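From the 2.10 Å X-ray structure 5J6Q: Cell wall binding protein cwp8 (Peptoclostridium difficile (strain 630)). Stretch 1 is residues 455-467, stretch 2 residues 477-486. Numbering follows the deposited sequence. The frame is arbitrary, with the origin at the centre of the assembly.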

# COMPACT_ATOMS: atom_id res chain seq x y z
N ALA A 455 -3.28 -10.90 49.96
CA ALA A 455 -2.21 -10.65 49.01
C ALA A 455 -0.92 -11.27 49.54
O ALA A 455 -0.18 -11.91 48.79
CB ALA A 455 -2.02 -9.16 48.81
N GLU A 456 -0.67 -11.10 50.84
CA GLU A 456 0.50 -11.64 51.51
C GLU A 456 0.48 -13.17 51.50
O GLU A 456 1.53 -13.80 51.39
CB GLU A 456 0.54 -11.12 52.96
CG GLU A 456 1.79 -11.52 53.71
CD GLU A 456 1.92 -10.80 55.04
OE1 GLU A 456 1.61 -9.60 55.10
OE2 GLU A 456 2.35 -11.45 56.02
N LYS A 457 -0.72 -13.76 51.60
CA LYS A 457 -0.88 -15.21 51.61
C LYS A 457 -0.56 -15.81 50.25
O LYS A 457 -0.09 -16.94 50.16
CB LYS A 457 -2.32 -15.56 52.03
CG LYS A 457 -2.55 -17.06 52.17
CD LYS A 457 -4.03 -17.36 52.38
N LEU A 458 -0.81 -15.07 49.17
CA LEU A 458 -0.55 -15.57 47.83
C LEU A 458 0.91 -15.43 47.44
O LEU A 458 1.40 -16.19 46.62
CB LEU A 458 -1.43 -14.79 46.84
CG LEU A 458 -1.70 -15.49 45.52
CD1 LEU A 458 -2.11 -16.94 45.73
CD2 LEU A 458 -2.81 -14.77 44.81
N LEU A 459 1.62 -14.46 48.04
CA LEU A 459 3.02 -14.21 47.70
C LEU A 459 4.03 -14.72 48.74
O LEU A 459 5.23 -14.69 48.48
CB LEU A 459 3.17 -12.70 47.50
CG LEU A 459 2.08 -12.08 46.62
CD1 LEU A 459 2.31 -10.60 46.45
CD2 LEU A 459 2.07 -12.75 45.26
N LYS A 460 3.55 -15.19 49.90
CA LYS A 460 4.44 -15.69 50.95
C LYS A 460 5.17 -16.95 50.50
O LYS A 460 4.58 -18.03 50.48
CB LYS A 460 3.64 -15.98 52.23
CG LYS A 460 4.52 -16.45 53.38
CD LYS A 460 3.69 -16.82 54.60
CE LYS A 460 4.55 -17.44 55.67
NZ LYS A 460 3.73 -18.08 56.73
N GLY A 461 6.45 -16.81 50.14
CA GLY A 461 7.24 -17.97 49.73
C GLY A 461 7.74 -17.84 48.31
O GLY A 461 8.70 -18.49 47.92
N LYS A 462 7.09 -16.98 47.53
CA LYS A 462 7.47 -16.78 46.14
C LYS A 462 8.36 -15.54 45.98
O LYS A 462 8.37 -14.68 46.86
CB LYS A 462 6.22 -16.64 45.25
CG LYS A 462 4.93 -17.15 45.90
CD LYS A 462 4.17 -18.10 44.98
CE LYS A 462 3.21 -18.98 45.75
NZ LYS A 462 1.84 -18.92 45.18
N GLU A 463 9.11 -15.47 44.88
CA GLU A 463 9.97 -14.32 44.59
C GLU A 463 9.15 -13.19 43.94
O GLU A 463 8.47 -13.42 42.94
CB GLU A 463 11.13 -14.74 43.68
CG GLU A 463 12.01 -15.79 44.32
CD GLU A 463 13.34 -15.95 43.62
OE1 GLU A 463 13.83 -14.95 43.05
OE2 GLU A 463 13.88 -17.06 43.63
N LEU A 464 9.23 -11.99 44.50
CA LEU A 464 8.46 -10.84 44.09
C LEU A 464 9.29 -9.70 43.47
O LEU A 464 10.48 -9.54 43.73
CB LEU A 464 7.70 -10.33 45.35
CG LEU A 464 6.89 -11.43 46.06
CD1 LEU A 464 6.59 -11.08 47.54
CD2 LEU A 464 5.61 -11.63 45.29
N GLU A 465 8.64 -8.90 42.64
CA GLU A 465 9.28 -7.75 41.99
C GLU A 465 8.28 -6.61 42.02
O GLU A 465 7.09 -6.84 41.81
CB GLU A 465 9.71 -8.09 40.55
CG GLU A 465 10.38 -6.94 39.81
CD GLU A 465 11.90 -7.11 39.63
OE1 GLU A 465 12.63 -6.22 40.08
OE2 GLU A 465 12.35 -8.12 39.06
N ILE A 466 8.74 -5.40 42.33
CA ILE A 466 7.86 -4.24 42.37
C ILE A 466 8.08 -3.38 41.13
O ILE A 466 9.24 -3.21 40.72
CB ILE A 466 8.13 -3.43 43.64
CG1 ILE A 466 8.18 -4.36 44.87
CG2 ILE A 466 7.03 -2.40 43.79
CD1 ILE A 466 8.27 -3.63 46.21
N VAL A 467 6.99 -2.83 40.56
CA VAL A 467 7.05 -1.99 39.36
C VAL A 467 6.32 -0.69 39.70
O VAL A 467 5.11 -0.68 39.87
CB VAL A 467 6.46 -2.70 38.08
CG1 VAL A 467 6.57 -1.76 36.86
CG2 VAL A 467 7.22 -3.98 37.77
N VAL A 477 4.92 -1.24 52.05
CA VAL A 477 4.48 -2.46 51.37
C VAL A 477 5.73 -3.24 50.99
O VAL A 477 5.78 -4.46 51.09
CB VAL A 477 3.64 -2.07 50.12
CG1 VAL A 477 3.36 -3.31 49.27
CG2 VAL A 477 2.34 -1.43 50.56
N GLU A 478 6.74 -2.50 50.56
CA GLU A 478 8.03 -3.08 50.20
C GLU A 478 8.63 -3.86 51.36
O GLU A 478 9.06 -5.00 51.19
CB GLU A 478 8.98 -1.97 49.81
CG GLU A 478 10.24 -2.50 49.18
CD GLU A 478 11.25 -1.42 48.97
OE1 GLU A 478 10.84 -0.22 48.98
OE2 GLU A 478 12.44 -1.77 48.79
N ASP A 479 8.66 -3.25 52.55
CA ASP A 479 9.22 -3.91 53.73
C ASP A 479 8.49 -5.22 54.01
O ASP A 479 9.15 -6.22 54.29
CB ASP A 479 9.14 -2.98 54.93
CG ASP A 479 10.10 -1.82 54.82
OD1 ASP A 479 11.19 -2.00 54.23
OD2 ASP A 479 9.77 -0.73 55.32
N LYS A 480 7.15 -5.23 53.92
CA LYS A 480 6.36 -6.44 54.14
C LYS A 480 6.64 -7.52 53.07
O LYS A 480 6.51 -8.71 53.34
CB LYS A 480 4.87 -6.10 54.12
N LEU A 481 7.02 -7.10 51.85
CA LEU A 481 7.30 -8.01 50.74
C LEU A 481 8.62 -8.72 50.95
O LEU A 481 8.70 -9.93 50.79
CB LEU A 481 7.33 -7.23 49.42
CG LEU A 481 6.11 -7.43 48.54
CD1 LEU A 481 4.87 -6.93 49.25
CD2 LEU A 481 6.30 -6.67 47.25
N VAL A 482 9.66 -7.96 51.32
CA VAL A 482 10.98 -8.53 51.58
C VAL A 482 10.84 -9.59 52.67
O VAL A 482 11.56 -10.60 52.66
CB VAL A 482 11.94 -7.39 52.01
CG1 VAL A 482 13.33 -7.95 52.30
CG2 VAL A 482 12.02 -6.33 50.91
N ASP A 483 9.91 -9.37 53.61
CA ASP A 483 9.62 -10.29 54.70
C ASP A 483 9.03 -11.62 54.19
O ASP A 483 9.51 -12.68 54.58
CB ASP A 483 8.62 -9.63 55.67
CG ASP A 483 8.43 -10.40 56.96
OD1 ASP A 483 9.18 -10.15 57.92
OD2 ASP A 483 7.52 -11.26 57.01
N ILE A 484 8.01 -11.56 53.31
CA ILE A 484 7.38 -12.77 52.79
C ILE A 484 8.08 -13.32 51.54
O ILE A 484 7.67 -14.36 51.02
CB ILE A 484 5.89 -12.46 52.50
CG1 ILE A 484 5.75 -11.35 51.44
CG2 ILE A 484 5.21 -12.05 53.80
CD1 ILE A 484 4.31 -11.08 51.04
N ASP A 485 9.12 -12.64 51.06
CA ASP A 485 9.89 -13.07 49.90
C ASP A 485 10.73 -14.31 50.23
O ASP A 485 11.11 -14.50 51.39
CB ASP A 485 10.80 -11.93 49.41
CG ASP A 485 11.51 -12.26 48.12
OD1 ASP A 485 10.91 -12.08 47.05
OD2 ASP A 485 12.68 -12.69 48.19
N LEU A 486 11.03 -15.13 49.22
CA LEU A 486 11.79 -16.36 49.40
C LEU A 486 13.26 -16.12 49.78
O LEU A 486 13.75 -16.71 50.74
CB LEU A 486 11.74 -17.17 48.09
CG LEU A 486 12.50 -18.49 48.11
CD1 LEU A 486 11.87 -19.43 49.12
CD2 LEU A 486 12.46 -19.12 46.73

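Strand 463-467 runs nearly antiparallel to helix 477-484 (161° between their directions, axes 8.7 Å apart at closest), and the turn before the strand meets the end of the helix. Two hydrogen bonds join the stretches. G461 N donates to I484 O (2.9 Å), a carbonyl near the end of the helix; the same oxygen receives a CA-H...O contact from K460 CA (3.5 Å). G461 lies in the type II turn L459-K462, with phi 119°, where a CB would jam against the preceding carbonyl oxygen, so glycine fits. L464 N donates to D485 OD1 (3.1 Å): D485, the first residue to leave helical phi/psi, has its CA-to-CB bond sideways, but with chi1 t the end of the side chain comes nearer, and OD1 accepts the strand N-H.

Buried apolar side chains pack between strand and helix, L464 and I466 against L481 and I484; these branched hydrocarbon side chains suit a place shut off from water. Together the stretches bury 644 Å², both sides summed. Alternate strand residues L464 and I466 point toward the helix, while E465 between them points away. L464 CD1 lies 3.8 Å from L481 CG and 4.0 Å from I484 CG1; I466 CD1 reaches L481 CD2 (3.8 Å) and E478 CG (3.7 Å). I484, chi1 p, loses the most surface to the other stretch: its CD1 approaches L459 CB (4.1 Å) and its CG2 the aliphatic CG of E456 (3.5 Å). At the exposed margin, L486 CB rests against G461 O (3.3 Å).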